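Salmonella typhimurium DB7155 bacteriophage DET7 tailspike (Bacteriophage, PDB 2V5I) probably binds and hydrolyses the O-antigen of the Salmonella host surface, as a trimeric, beta-helical receptor-binding tailspike. Local coordinates at residues A[91-103]-A[116-130]. Numbering follows the deposited sequence.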
loop_
_atom_site.group_PDB
_atom_site.type_symbol
_atom_site.label_atom_id
_atom_site.label_comp_id
_atom_site.label_asym_id
_atom_site.label_seq_id
_atom_site.Cartn_x
_atom_site.Cartn_y
_atom_site.Cartn_z
ATOM N N MET A 91 -16.399 11.141 28.264
ATOM C CA MET A 91 -17.318 12.281 28.301
ATOM C C MET A 91 -18.715 11.821 27.905
ATOM O O MET A 91 -18.867 11.162 26.870
ATOM C CB MET A 91 -16.820 13.325 27.306
ATOM C CG MET A 91 -15.459 13.791 27.583
ATOM S SD MET A 91 -15.130 14.502 29.204
ATOM C CE MET A 91 -16.273 15.859 29.245
ATOM N N GLU A 92 -19.738 12.093 28.738
ATOM C CA GLU A 92 -21.120 11.680 28.414
ATOM C C GLU A 92 -22.065 12.855 28.628
ATOM O O GLU A 92 -21.968 13.575 29.633
ATOM C CB GLU A 92 -21.528 10.502 29.284
ATOM C CG GLU A 92 -23.016 10.133 29.133
ATOM C CD GLU A 92 -23.399 8.861 29.822
ATOM O OE1 GLU A 92 -22.529 8.026 30.173
ATOM O OE2 GLU A 92 -24.629 8.661 29.983
ATOM N N SER A 93 -22.923 13.123 27.649
ATOM C CA SER A 93 -23.884 14.204 27.811
ATOM C C SER A 93 -24.852 13.864 28.892
ATOM O O SER A 93 -25.155 12.693 29.108
ATOM C CB SER A 93 -24.629 14.535 26.516
ATOM O OG SER A 93 -25.408 13.413 26.051
ATOM N N LYS A 94 -25.372 14.904 29.516
ATOM C CA LYS A 94 -26.463 14.774 30.475
ATOM C C LYS A 94 -27.785 14.510 29.751
ATOM O O LYS A 94 -28.577 13.616 30.128
ATOM C CB LYS A 94 -26.482 16.090 31.277
ATOM C CG LYS A 94 -27.516 16.172 32.299
ATOM C CD LYS A 94 -27.263 17.287 33.303
ATOM C CE LYS A 94 -27.466 18.640 32.767
ATOM N NZ LYS A 94 -27.216 19.625 33.890
ATOM N N THR A 95 -28.049 15.313 28.732
ATOM C CA THR A 95 -29.288 15.245 27.986
ATOM C C THR A 95 -29.214 14.114 26.956
ATOM O O THR A 95 -28.154 13.881 26.329
ATOM C CB THR A 95 -29.567 16.583 27.290
ATOM O OG1 THR A 95 -29.717 17.648 28.264
ATOM C CG2 THR A 95 -30.844 16.481 26.479
ATOM N N THR A 96 -30.341 13.464 26.704
ATOM C CA THR A 96 -30.428 12.457 25.641
ATOM C C THR A 96 -31.097 13.205 24.460
ATOM O O THR A 96 -32.280 13.553 24.542
ATOM C CB THR A 96 -31.279 11.255 26.067
ATOM O OG1 THR A 96 -30.627 10.541 27.136
ATOM C CG2 THR A 96 -31.504 10.298 24.945
ATOM N N PRO A 97 -30.333 13.531 23.424
ATOM C CA PRO A 97 -30.845 14.390 22.362
ATOM C C PRO A 97 -31.759 13.649 21.368
ATOM O O PRO A 97 -31.747 12.417 21.290
ATOM C CB PRO A 97 -29.544 14.820 21.647
ATOM C CG PRO A 97 -28.647 13.735 21.897
ATOM C CD PRO A 97 -28.947 13.119 23.175
ATOM N N TRP A 98 -32.547 14.392 20.570
ATOM C CA TRP A 98 -33.247 13.856 19.424
ATOM C C TRP A 98 -32.216 13.692 18.292
ATOM O O TRP A 98 -31.490 14.627 17.953
ATOM C CB TRP A 98 -34.323 14.788 18.934
ATOM C CG TRP A 98 -35.461 14.916 19.914
ATOM C CD1 TRP A 98 -35.611 15.873 20.836
ATOM C CD2 TRP A 98 -36.564 14.030 20.039
ATOM N NE1 TRP A 98 -36.796 15.653 21.572
ATOM C CE2 TRP A 98 -37.377 14.519 21.103
ATOM C CE3 TRP A 98 -36.948 12.876 19.390
ATOM C CZ2 TRP A 98 -38.539 13.886 21.502
ATOM C CZ3 TRP A 98 -38.137 12.225 19.816
ATOM C CH2 TRP A 98 -38.897 12.738 20.850
ATOM N N VAL A 99 -32.204 12.516 17.691
ATOM C CA VAL A 99 -31.270 12.243 16.595
ATOM C C VAL A 99 -31.981 11.649 15.384
ATOM O O VAL A 99 -33.034 11.036 15.513
ATOM C CB VAL A 99 -30.149 11.273 17.050
ATOM C CG1 VAL A 99 -29.365 11.887 18.130
ATOM C CG2 VAL A 99 -30.657 9.906 17.396
ATOM N N ILE A 100 -31.384 11.847 14.197
ATOM C CA ILE A 100 -31.758 11.104 13.008
ATOM C C ILE A 100 -30.780 9.947 12.755
ATOM O O ILE A 100 -29.695 9.882 13.360
ATOM C CB ILE A 100 -31.887 11.998 11.747
ATOM C CG1 ILE A 100 -30.564 12.692 11.453
ATOM C CG2 ILE A 100 -33.042 12.964 11.893
ATOM C CD1 ILE A 100 -30.443 13.278 10.061
ATOM N N PHE A 101 -31.268 8.967 11.983
ATOM C CA PHE A 101 -30.575 7.728 11.730
ATOM C C PHE A 101 -30.807 7.291 10.286
ATOM O O PHE A 101 -31.598 6.371 10.007
ATOM C CB PHE A 101 -31.026 6.653 12.727
ATOM C CG PHE A 101 -30.119 5.482 12.834
ATOM C CD1 PHE A 101 -28.996 5.522 13.653
ATOM C CD2 PHE A 101 -30.352 4.327 12.118
ATOM C CE1 PHE A 101 -28.162 4.400 13.784
ATOM C CE2 PHE A 101 -29.503 3.210 12.246
ATOM C CZ PHE A 101 -28.424 3.260 13.082
ATOM N N PRO A 102 -30.083 7.952 9.325
ATOM C CA PRO A 102 -30.353 7.723 7.913
ATOM C C PRO A 102 -29.763 6.401 7.356
ATOM O O PRO A 102 -29.198 6.398 6.258
ATOM C CB PRO A 102 -29.725 8.956 7.239
ATOM C CG PRO A 102 -28.563 9.346 8.188
ATOM C CD PRO A 102 -29.145 9.063 9.559
ATOM N N TRP A 103 -29.815 5.336 8.145
ATOM C CA TRP A 103 -29.427 3.978 7.692
ATOM C C TRP A 103 -30.543 3.020 8.036
ATOM O O TRP A 103 -31.083 3.051 9.139
ATOM C CB TRP A 103 -28.135 3.521 8.375
ATOM C CG TRP A 103 -26.988 4.458 8.124
ATOM C CD1 TRP A 103 -26.080 4.451 7.078
ATOM C CD2 TRP A 103 -26.602 5.555 8.968
ATOM N NE1 TRP A 103 -25.204 5.480 7.231
ATOM C CE2 TRP A 103 -25.515 6.192 8.348
ATOM C CE3 TRP A 103 -27.087 6.057 10.167
ATOM C CZ2 TRP A 103 -24.892 7.304 8.910
ATOM C CZ3 TRP A 103 -26.478 7.171 10.732
ATOM C CH2 TRP A 103 -25.410 7.794 10.081
ATOM N N VAL A 116 -36.205 9.776 6.404
ATOM C CA VAL A 116 -35.188 10.214 7.388
ATOM C C VAL A 116 -35.871 10.853 8.611
ATOM O O VAL A 116 -35.546 10.532 9.748
ATOM C CB VAL A 116 -34.176 11.188 6.759
ATOM C CG1 VAL A 116 -33.253 11.790 7.812
ATOM C CG2 VAL A 116 -33.371 10.469 5.663
ATOM N N ALA A 117 -36.859 11.725 8.360
ATOM C CA ALA A 117 -37.636 12.324 9.450
ATOM C C ALA A 117 -38.298 11.307 10.343
ATOM O O ALA A 117 -38.378 11.507 11.570
ATOM C CB ALA A 117 -38.678 13.282 8.881
ATOM N N ALA A 118 -38.763 10.200 9.771
ATOM C CA ALA A 118 -39.413 9.158 10.552
ATOM C C ALA A 118 -38.449 8.356 11.450
ATOM O O ALA A 118 -38.895 7.584 12.315
ATOM C CB ALA A 118 -40.153 8.209 9.641
ATOM N N THR A 119 -37.136 8.479 11.225
ATOM C CA THR A 119 -36.142 7.813 12.080
ATOM C C THR A 119 -35.887 8.577 13.386
ATOM O O THR A 119 -35.180 8.077 14.276
ATOM C CB THR A 119 -34.760 7.648 11.361
ATOM O OG1 THR A 119 -34.135 8.922 11.188
ATOM C CG2 THR A 119 -34.921 6.890 10.052
ATOM N N LEU A 120 -36.495 9.733 13.520
ATOM C CA LEU A 120 -36.239 10.641 14.656
ATOM C C LEU A 120 -36.564 9.912 15.953
ATOM O O LEU A 120 -37.642 9.321 16.110
ATOM C CB LEU A 120 -37.051 11.933 14.549
ATOM C CG LEU A 120 -36.690 13.041 15.539
ATOM C CD1 LEU A 120 -35.364 13.682 15.171
ATOM C CD2 LEU A 120 -37.796 14.089 15.590
ATOM N N LYS A 121 -35.593 9.893 16.863
ATOM C CA LYS A 121 -35.749 9.282 18.180
ATOM C C LYS A 121 -34.790 9.925 19.175
ATOM O O LYS A 121 -33.834 10.600 18.769
ATOM C CB LYS A 121 -35.511 7.766 18.115
ATOM C CG LYS A 121 -34.067 7.362 17.758
ATOM C CD LYS A 121 -33.803 5.846 17.827
ATOM C CE LYS A 121 -32.383 5.550 17.268
ATOM N NZ LYS A 121 -31.830 4.173 17.600
ATOM N N GLN A 122 -35.001 9.692 20.472
ATOM C CA GLN A 122 -34.064 10.167 21.500
ATOM C C GLN A 122 -33.035 9.064 21.783
ATOM O O GLN A 122 -33.391 7.903 22.047
ATOM C CB GLN A 122 -34.807 10.605 22.791
ATOM C CG GLN A 122 -35.597 11.878 22.615
ATOM C CD GLN A 122 -36.384 12.309 23.861
ATOM O OE1 GLN A 122 -36.962 11.472 24.574
ATOM N NE2 GLN A 122 -36.325 13.605 24.167
ATOM N N SER A 123 -31.741 9.382 21.592
ATOM C CA SER A 123 -30.704 8.421 21.833
ATOM C C SER A 123 -29.391 9.140 22.130
ATOM O O SER A 123 -29.094 10.166 21.523
ATOM C CB SER A 123 -30.454 7.524 20.608
ATOM O OG SER A 123 -29.423 6.563 20.866
ATOM N N LYS A 124 -28.619 8.552 23.041
ATOM C CA LYS A 124 -27.295 9.022 23.352
ATOM C C LYS A 124 -26.234 8.136 22.690
ATOM O O LYS A 124 -25.034 8.451 22.738
ATOM C CB LYS A 124 -27.071 8.964 24.881
ATOM C CG LYS A 124 -26.600 10.211 25.477
ATOM C CD LYS A 124 -26.275 10.008 27.002
ATOM C CE LYS A 124 -27.336 10.484 27.922
ATOM N NZ LYS A 124 -26.797 10.485 29.355
ATOM N N ILE A 125 -26.660 7.041 22.089
ATOM C CA ILE A 125 -25.689 5.996 21.660
ATOM C C ILE A 125 -25.504 5.811 20.162
ATOM O O ILE A 125 -24.498 5.218 19.746
ATOM C CB ILE A 125 -25.983 4.619 22.295
ATOM C CG1 ILE A 125 -27.269 4.049 21.754
ATOM C CG2 ILE A 125 -26.017 4.745 23.804
ATOM C CD1 ILE A 125 -27.393 2.564 21.916
ATOM N N GLU A 126 -26.405 6.339 19.337
ATOM C CA GLU A 126 -26.247 6.220 17.896
ATOM C C GLU A 126 -27.082 7.283 17.200
ATOM O O GLU A 126 -27.939 7.934 17.816
ATOM C CB GLU A 126 -26.677 4.859 17.409
ATOM C CG GLU A 126 -28.119 4.532 17.651
ATOM C CD GLU A 126 -28.474 3.050 17.349
ATOM O OE1 GLU A 126 -27.616 2.241 16.959
ATOM O OE2 GLU A 126 -29.661 2.704 17.478
ATOM N N GLY A 127 -26.827 7.464 15.926
ATOM C CA GLY A 127 -27.424 8.562 15.166
ATOM C C GLY A 127 -26.800 9.889 15.501
ATOM O O GLY A 127 -25.828 9.966 16.256
ATOM N N TYR A 128 -27.296 10.945 14.866
ATOM C CA TYR A 128 -26.777 12.278 15.187
ATOM C C TYR A 128 -27.862 13.358 15.140
ATOM O O TYR A 128 -28.901 13.224 14.470
ATOM C CB TYR A 128 -25.604 12.651 14.248
ATOM C CG TYR A 128 -25.979 12.805 12.782
ATOM C CD1 TYR A 128 -26.084 11.660 11.927
ATOM C CD2 TYR A 128 -26.302 14.031 12.230
ATOM C CE1 TYR A 128 -26.396 11.796 10.597
ATOM C CE2 TYR A 128 -26.661 14.149 10.908
ATOM C CZ TYR A 128 -26.729 13.033 10.072
ATOM O OH TYR A 128 -27.063 13.139 8.731
ATOM N N GLN A 129 -27.589 14.422 15.877
ATOM C CA GLN A 129 -28.462 15.603 15.905
ATOM C C GLN A 129 -28.404 16.355 14.582
ATOM O O GLN A 129 -27.320 16.726 14.130
ATOM C CB GLN A 129 -28.051 16.544 17.013
ATOM C CG GLN A 129 -28.172 15.970 18.428
ATOM C CD GLN A 129 -27.334 16.738 19.416
ATOM O OE1 GLN A 129 -27.675 17.842 19.801
ATOM N NE2 GLN A 129 -26.213 16.129 19.857
ATOM N N PRO A 130 -29.529 16.511 13.900
ATOM C CA PRO A 130 -29.514 17.113 12.575
ATOM C C PRO A 130 -29.309 18.620 12.626
ATOM O O PRO A 130 -29.561 19.257 13.629
ATOM C CB PRO A 130 -30.893 16.746 12.010
ATOM C CG PRO A 130 -31.751 16.664 13.171
ATOM C CD PRO A 130 -30.900 16.125 14.302
HETATM O O HOH W 1 -33.967 15.665 24.352
#
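E92, at the end of a strand of the parallel beta-helix, uses the anti lone pair of OE2 for a salt bridge with K124 NZ (2.9 Å); E92 OE1 forms another with K68. K124 NZ also donates to S93 O (2.8 Å), and the aliphatic chain runs past S93 OG before turning about its CG-CD bond (chi3 -100°) to bring NZ there. Further on, T96 lays CG2 against the backbone of S123. W98 then offers a face of its indole to Q122, whose CG sits 3.4 Å from the centroid of the six-membered ring, a CH-pi contact with the amide plane inclined 30° to the ring. V99 and K121 form an antiparallel hydrogen-bonded pair, V99 N reaching K121 O at 2.7 Å, while I100 sets CG1 over the Y128 ring. F101 N donates to T119 OG1 (3.0 Å), a hydroxyl that itself donates to V116 O, and the phenyl edge meets G127 N. The excursion from the beta-helix thus has two kinds of closure: a charged clasp at its root and, farther out, the antiparallel pair 98-99 and 121-122, extended by a single I100-Y128 bridge, V99 bonded through N and O to K121, I100 likewise to Y128.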